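Local coordinates for Lmo0740 protein (Listeria monocytogenes, PDB 4RFA) that probably acts as a Crp-family transcription activator, pairing a cyclic nucleotide-binding-like domain with a DNA-binding winged helix-turn-helix domain, at residues I181-L186 and T192-I197; A59-D64 and K68-S73; L158-V163 and A187-T192. All blocks are in the same frame, centred on the assembly; numbering follows the deposited sequence.

Overall arrangement
The three contacts lie in one chain of a two-chain assembly. Interactions 1 and 3 both use helix 183-189. Interaction 1 sets its start against the start of helix 194-206, and interaction 3 sets its end against helix 150-165. Interaction 2 belongs to the other domain and closes a beta hairpin. Interaction 3 is the buried one, a tyrosine against leucine and asparagine. Interaction 1 is partly buried, with apolar groups inside and a glutamine pair further out. Interaction 2 is the most polar, with backbone bonds, carboxylates and waters. The hairpin also meets the helix, V185 CG1 packing on I72 CD1 at 4.0 Å, so all three cluster around the domain junction.

Interaction 1: residues I181-L186 and T192-I197; sequences INQSVL and TTQPNI
I197, Q194 and Q183 carry this contact between two helix starts. The branch methyl of I197 presses into the aliphatic part of Q183, with CG2 of I197 3.3 Å from CG of Q183, a tight fit made as the two side chains run past each other in opposite directions. Q183 is long enough to pack there and still be polar at its end. With its CG anti to the backbone N (chi1 -158°) and the chain extended beyond, its NE2 donates to OE1 of Q194 over 3.2 Å. The donor lies in the carbonyl plane of Q194, although the two amide planes stand 81° apart and the bond is bent to 143° at the hydrogen. The pairing is that of a helix-turn-helix, helix 183-189 leading into helix 194-206, the probable recognition helix as in Crp relatives. Q194, bent at chi2, lays its amide beside the backbone of S184, whose small CB lets NE2 of Q194 come within 3.4 Å. Deeper in, I197 CD1 meets L186 CG at 4.1 Å, the two side chains crossing at about a right angle. Helix 150-165 backs both apolar residues, through I154 for I197 and L158 for L186.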
# COMPACT_ATOMS: atom_id res chain seq x y z
N ILE A 181 12.87 18.37 2.82
CA ILE A 181 13.50 17.49 1.85
C ILE A 181 14.88 18.05 1.44
O ILE A 181 15.00 18.91 0.52
CB ILE A 181 12.67 17.29 0.58
CG1 ILE A 181 11.21 16.89 0.89
CG2 ILE A 181 13.34 16.23 -0.31
CD1 ILE A 181 11.02 15.54 1.49
N ASN A 182 15.90 17.61 2.17
CA ASN A 182 17.29 17.90 1.88
C ASN A 182 17.96 16.66 1.37
O ASN A 182 17.35 15.57 1.19
CB ASN A 182 18.05 18.44 3.11
CG ASN A 182 17.93 17.54 4.33
OD1 ASN A 182 17.65 16.36 4.23
ND2 ASN A 182 18.19 18.10 5.48
N GLN A 183 19.25 16.81 1.14
CA GLN A 183 20.07 15.72 0.65
C GLN A 183 20.01 14.44 1.46
O GLN A 183 19.95 13.32 0.90
CB GLN A 183 21.52 16.19 0.52
CG GLN A 183 22.32 15.35 -0.45
CD GLN A 183 23.62 16.01 -0.81
OE1 GLN A 183 23.67 16.97 -1.61
NE2 GLN A 183 24.68 15.52 -0.22
N SER A 184 20.11 14.56 2.77
CA SER A 184 20.06 13.39 3.65
C SER A 184 18.70 12.70 3.60
O SER A 184 18.60 11.47 3.54
CB SER A 184 20.36 13.83 5.11
OG SER A 184 20.28 12.70 5.97
N VAL A 185 17.64 13.49 3.59
CA VAL A 185 16.31 12.93 3.54
C VAL A 185 16.05 12.26 2.17
O VAL A 185 15.57 11.11 2.10
CB VAL A 185 15.27 13.98 3.88
CG1 VAL A 185 13.87 13.50 3.58
CG2 VAL A 185 15.43 14.42 5.37
N LEU A 186 16.44 12.94 1.10
CA LEU A 186 16.28 12.41 -0.23
C LEU A 186 16.98 11.10 -0.33
O LEU A 186 16.42 10.18 -0.88
CB LEU A 186 16.78 13.38 -1.31
CG LEU A 186 16.49 13.06 -2.76
CD1 LEU A 186 14.99 13.01 -2.98
CD2 LEU A 186 17.12 14.14 -3.63
N THR A 192 19.53 4.99 -0.71
CA THR A 192 20.93 5.02 -1.11
C THR A 192 21.75 5.96 -0.18
O THR A 192 21.24 6.44 0.81
CB THR A 192 21.06 5.49 -2.54
OG1 THR A 192 22.37 5.21 -2.98
CG2 THR A 192 20.77 6.99 -2.69
N THR A 193 23.02 6.20 -0.49
CA THR A 193 23.91 6.98 0.39
C THR A 193 23.93 8.43 -0.00
O THR A 193 23.49 8.81 -1.09
CB THR A 193 25.38 6.49 0.31
OG1 THR A 193 25.92 6.79 -0.98
CG2 THR A 193 25.46 5.00 0.56
N GLN A 194 24.46 9.27 0.87
CA GLN A 194 24.50 10.68 0.56
C GLN A 194 25.50 11.01 -0.47
O GLN A 194 25.19 11.80 -1.35
CB GLN A 194 24.82 11.51 1.77
CG GLN A 194 23.60 11.78 2.59
CD GLN A 194 23.71 13.13 3.26
OE1 GLN A 194 23.81 14.17 2.59
NE2 GLN A 194 23.69 13.14 4.58
N PRO A 195 26.70 10.42 -0.38
CA PRO A 195 27.65 10.77 -1.43
C PRO A 195 27.10 10.41 -2.80
O PRO A 195 27.37 11.08 -3.78
CB PRO A 195 28.91 9.95 -1.08
CG PRO A 195 28.80 9.74 0.40
CD PRO A 195 27.31 9.53 0.62
N ASN A 196 26.30 9.36 -2.85
CA ASN A 196 25.73 8.96 -4.11
C ASN A 196 24.61 9.90 -4.54
O ASN A 196 24.54 10.31 -5.69
CB ASN A 196 25.22 7.53 -4.01
CG ASN A 196 25.03 6.90 -5.35
OD1 ASN A 196 25.63 7.33 -6.33
ND2 ASN A 196 24.17 5.90 -5.42
N ILE A 197 23.73 10.26 -3.63
CA ILE A 197 22.71 11.27 -3.94
C ILE A 197 23.35 12.58 -4.51
O ILE A 197 22.83 13.19 -5.44
CB ILE A 197 21.85 11.57 -2.68
CG1 ILE A 197 20.61 10.71 -2.67
CG2 ILE A 197 21.43 13.00 -2.58
CD1 ILE A 197 19.70 10.77 -3.86

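Interaction 2: residues A59-D64 and K68-S73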
# COMPACT_ATOMS: atom_id res chain seq x y z
N ALA A 59 7.59 11.10 8.48
CA ALA A 59 8.19 10.01 7.70
C ALA A 59 8.04 8.72 8.42
O ALA A 59 8.31 8.64 9.62
CB ALA A 59 9.67 10.27 7.47
N VAL A 60 7.66 7.69 7.68
CA VAL A 60 7.65 6.33 8.19
C VAL A 60 9.02 5.66 7.83
O VAL A 60 9.38 5.53 6.67
CB VAL A 60 6.49 5.53 7.56
CG1 VAL A 60 6.35 4.17 8.17
CG2 VAL A 60 5.17 6.31 7.66
N GLU A 61 9.72 5.16 8.83
CA GLU A 61 11.06 4.60 8.65
C GLU A 61 11.10 3.08 8.63
O GLU A 61 10.48 2.45 9.47
CB GLU A 61 11.94 5.05 9.81
CG GLU A 61 11.90 6.56 10.06
CD GLU A 61 13.03 7.05 10.95
OE1 GLU A 61 13.82 6.19 11.42
OE2 GLU A 61 13.12 8.28 11.17
N LEU A 62 11.91 2.51 7.73
CA LEU A 62 12.23 1.08 7.77
C LEU A 62 13.26 0.80 8.87
O LEU A 62 14.45 1.16 8.75
CB LEU A 62 12.75 0.58 6.40
CG LEU A 62 13.30 -0.87 6.37
CD1 LEU A 62 12.40 -1.86 7.11
CD2 LEU A 62 13.53 -1.35 4.95
N GLU A 63 12.81 0.12 9.93
CA GLU A 63 13.67 -0.16 11.08
C GLU A 63 14.74 -1.19 10.70
O GLU A 63 14.42 -2.31 10.29
CB GLU A 63 12.83 -0.63 12.27
CG GLU A 63 11.91 0.44 12.83
CD GLU A 63 12.66 1.61 13.44
OE1 GLU A 63 13.83 1.43 13.86
OE2 GLU A 63 12.09 2.72 13.52
N ASP A 64 16.01 -0.78 10.82
CA ASP A 64 17.13 -1.67 10.53
C ASP A 64 18.24 -1.27 11.47
O ASP A 64 18.99 -0.32 11.20
CB ASP A 64 17.60 -1.50 9.07
CG ASP A 64 18.70 -2.49 8.66
OD1 ASP A 64 19.31 -3.16 9.51
OD2 ASP A 64 18.96 -2.60 7.46
N LYS A 68 22.62 3.16 10.89
CA LYS A 68 22.64 4.31 11.79
C LYS A 68 21.41 5.20 11.53
O LYS A 68 20.68 5.53 12.46
CB LYS A 68 23.93 5.11 11.62
CG LYS A 68 24.16 6.15 12.71
CD LYS A 68 25.12 7.25 12.27
CE LYS A 68 24.43 8.26 11.36
NZ LYS A 68 25.25 9.50 11.16
N THR A 69 21.19 5.57 10.28
CA THR A 69 19.97 6.31 9.90
C THR A 69 19.13 5.42 9.01
O THR A 69 19.58 4.89 8.02
CB THR A 69 20.25 7.68 9.22
OG1 THR A 69 20.48 7.52 7.81
CG2 THR A 69 21.46 8.35 9.86
N ASN A 70 17.89 5.22 9.40
CA ASN A 70 17.05 4.36 8.64
C ASN A 70 16.58 5.03 7.36
O ASN A 70 16.44 6.25 7.28
CB ASN A 70 15.82 4.00 9.43
CG ASN A 70 16.11 3.08 10.62
OD1 ASN A 70 16.99 2.21 10.58
ND2 ASN A 70 15.30 3.23 11.66
N TYR A 71 16.29 4.19 6.40
CA TYR A 71 15.61 4.61 5.20
C TYR A 71 14.21 5.05 5.55
O TYR A 71 13.65 4.69 6.57
CB TYR A 71 15.54 3.43 4.23
CG TYR A 71 16.87 2.97 3.68
CD1 TYR A 71 17.92 3.85 3.50
CD2 TYR A 71 17.05 1.64 3.29
CE1 TYR A 71 19.13 3.43 2.96
CE2 TYR A 71 18.26 1.20 2.74
CZ TYR A 71 19.30 2.11 2.58
OH TYR A 71 20.50 1.70 2.04
N ILE A 72 13.61 5.80 4.65
CA ILE A 72 12.24 6.26 4.81
C ILE A 72 11.43 5.54 3.78
O ILE A 72 11.75 5.59 2.58
CB ILE A 72 12.16 7.76 4.54
CG1 ILE A 72 12.90 8.51 5.63
CG2 ILE A 72 10.70 8.19 4.34
CD1 ILE A 72 13.21 9.97 5.28
N SER A 73 10.37 4.89 4.23
CA SER A 73 9.54 4.06 3.35
C SER A 73 8.55 4.93 2.66
O SER A 73 8.27 4.73 1.50
CB SER A 73 8.77 2.99 4.17
OG SER A 73 9.71 2.19 4.88
O HOH W 1 16.41 6.55 11.45
O HOH W 2 16.36 1.31 6.91
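The flat amide of N70 meets two carboxylates almost squarely, its plane turned 82° from that of E61 and 87° from that of E63. Its ND2 donates weakly to both, to OE1 of E61 at 3.3 Å and to OE1 of E63 at 3.2 Å. Over one face of the amide sits the backbone carbonyl of L62, its O 3.2 Å from N70 CG. On that same side D64 N donates to N70 OD1 across 3.2 Å, from above the carbonyl plane and not along a lone pair. Asparagine can do both jobs with one short side chain, giving from ND2 and accepting at OD1; chi1 of -69° turns it in toward the opposing residues. The carboxylates are held from behind as well, OE2 of E61 by T98 and R188, and OE2 of E63 by S96. One water bridges E61 OE1 and N70 N, and another links L62 O to Y71 N where no direct bond joins them.

Further along, true strand pairing takes over. S73 N donates to V60 O at 2.7 Å and L62 N to Y71 O at 3.0 Å, flanking the antiparallel, non-hydrogen-bonded pair E61 and I72. Small A59 leaves room for I72, its CB 3.9 Å from I72 CG2. V60 also packs on Y140 of the second subunit. Strands 58-62 and 72-76 thus form a beta hairpin whose loop end is held by asparagine and water, part of the beta-roll expected of a cyclic nucleotide-binding domain.

Interaction 3: residues L158-V163 and A187-T192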
# COMPACT_ATOMS: atom_id res chain seq x y z
N LEU A 158 11.73 12.15 -6.88
CA LEU A 158 11.51 13.58 -6.97
C LEU A 158 10.21 13.84 -7.67
O LEU A 158 9.51 14.81 -7.34
CB LEU A 158 12.64 14.24 -7.74
CG LEU A 158 13.90 14.42 -6.92
CD1 LEU A 158 15.06 14.84 -7.80
CD2 LEU A 158 13.70 15.40 -5.76
N GLU A 159 9.81 12.94 -8.57
CA GLU A 159 8.49 13.06 -9.15
C GLU A 159 7.35 12.74 -8.19
O GLU A 159 6.30 13.40 -8.26
CB GLU A 159 8.37 12.22 -10.45
CG GLU A 159 6.94 11.93 -10.86
CD GLU A 159 6.81 10.97 -12.04
OE1 GLU A 159 7.47 11.16 -13.08
OE2 GLU A 159 5.99 10.02 -11.92
N ASN A 160 7.49 11.67 -7.40
CA ASN A 160 6.49 11.27 -6.43
C ASN A 160 6.31 12.45 -5.46
O ASN A 160 5.20 12.81 -5.06
CB ASN A 160 6.95 10.09 -5.55
CG ASN A 160 7.01 8.70 -6.27
OD1 ASN A 160 6.47 8.47 -7.34
ND2 ASN A 160 7.63 7.74 -5.59
N LEU A 161 7.42 12.97 -4.98
CA LEU A 161 7.32 14.12 -4.03
C LEU A 161 6.70 15.37 -4.68
O LEU A 161 5.92 16.08 -4.06
CB LEU A 161 8.68 14.44 -3.50
CG LEU A 161 9.25 13.29 -2.67
CD1 LEU A 161 10.68 13.57 -2.30
CD2 LEU A 161 8.46 13.05 -1.40
N ALA A 162 7.02 15.64 -5.94
CA ALA A 162 6.44 16.82 -6.60
C ALA A 162 4.94 16.66 -6.67
O ALA A 162 4.19 17.58 -6.40
CB ALA A 162 7.00 17.00 -8.00
N VAL A 163 4.50 15.46 -6.97
CA VAL A 163 3.09 15.21 -6.94
C VAL A 163 2.55 15.34 -5.50
O VAL A 163 1.50 15.93 -5.30
CB VAL A 163 2.75 13.83 -7.51
CG1 VAL A 163 1.27 13.49 -7.29
CG2 VAL A 163 3.08 13.79 -9.00
N ALA A 187 18.19 11.01 0.20
CA ALA A 187 18.92 9.78 0.18
C ALA A 187 18.22 8.64 0.91
O ALA A 187 18.27 7.47 0.48
CB ALA A 187 20.29 9.95 0.75
N ARG A 188 17.66 8.95 2.06
CA ARG A 188 16.95 7.97 2.84
C ARG A 188 15.72 7.49 2.11
O ARG A 188 15.42 6.29 2.14
CB ARG A 188 16.62 8.49 4.22
CG ARG A 188 17.88 8.78 5.04
CD ARG A 188 17.58 9.62 6.24
NE ARG A 188 16.74 8.90 7.16
CZ ARG A 188 15.99 9.51 8.06
NH1 ARG A 188 16.01 10.84 8.14
NH2 ARG A 188 15.24 8.78 8.86
N TYR A 189 15.04 8.39 1.39
CA TYR A 189 13.82 8.01 0.68
C TYR A 189 14.16 7.22 -0.57
O TYR A 189 13.38 6.34 -1.02
CB TYR A 189 13.01 9.25 0.39
CG TYR A 189 11.71 9.06 -0.39
CD1 TYR A 189 10.64 8.35 0.11
CD2 TYR A 189 11.54 9.72 -1.60
CE1 TYR A 189 9.42 8.28 -0.58
CE2 TYR A 189 10.35 9.64 -2.30
CZ TYR A 189 9.30 8.91 -1.79
OH TYR A 189 8.19 8.86 -2.58
N CYS A 190 15.31 7.54 -1.17
CA CYS A 190 15.81 6.80 -2.32
C CYS A 190 16.53 5.51 -1.97
O CYS A 190 16.95 4.79 -2.85
CB CYS A 190 16.71 7.66 -3.22
SG CYS A 190 15.79 9.01 -3.96
N ARG A 191 16.70 5.28 -0.68
CA ARG A 191 17.33 4.09 -0.18
C ARG A 191 18.73 3.93 -0.86
O ARG A 191 19.03 2.96 -1.57
CB ARG A 191 16.32 2.92 -0.33
CG ARG A 191 14.87 3.28 0.15
CD ARG A 191 13.97 2.04 0.18
NE ARG A 191 12.48 2.07 0.37
CZ ARG A 191 11.59 3.06 0.23
NH1 ARG A 191 11.92 4.28 -0.15
NH2 ARG A 191 10.27 2.76 0.43
N THR A 192 19.53 4.99 -0.71
CA THR A 192 20.93 5.02 -1.11
C THR A 192 21.75 5.96 -0.18
O THR A 192 21.24 6.44 0.81
CB THR A 192 21.06 5.49 -2.54
OG1 THR A 192 22.37 5.21 -2.98
CG2 THR A 192 20.77 6.99 -2.69
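Apolar packing and one hydrogen bond tie Y189 to helix 150-165, and L161 supplies the apolar half. The leucine runs past the tyrosine in the opposite direction, meeting the ring obliquely: L161 CG is 3.8 Å from Y189 CE2, and L161 CD1 lies 4.0 Å from Y189 CD2. Carrying its ring anti to the backbone N (chi1 178°), Y189 reaches over to helix 150-165, and a branched leucine is well shaped to lie against so broad a surface. A157 and L142 also pack on the tyrosine, and its ring meets that of F75.

The polar half is at the end of the ring. N160 ND2 donates to Y189 OH over 3.3 Å, a fairly straight bond with the oxygen close to the amide plane, although amide and ring are 73° apart. The asparagine also brings its CB to 3.4 Å from the same OH. A tyrosine suits this place because it fills the interior with its ring and still offers a hydroxyl to N160 at the end.

Backbone bonds shape the turn that follows. Beyond Y189 the chain leaves the helix in a Schellman motif, where R191 takes a positive phi of 54° and T192 N returns to A187 O at 3.0 Å. C190 O accepts from the side-chain NE of R153 in helix 150-165. The contact joins the last turn of the first helix of a helix-turn-helix to the helix before it, as in the winged-helix DNA-binding domain of Crp-like regulators.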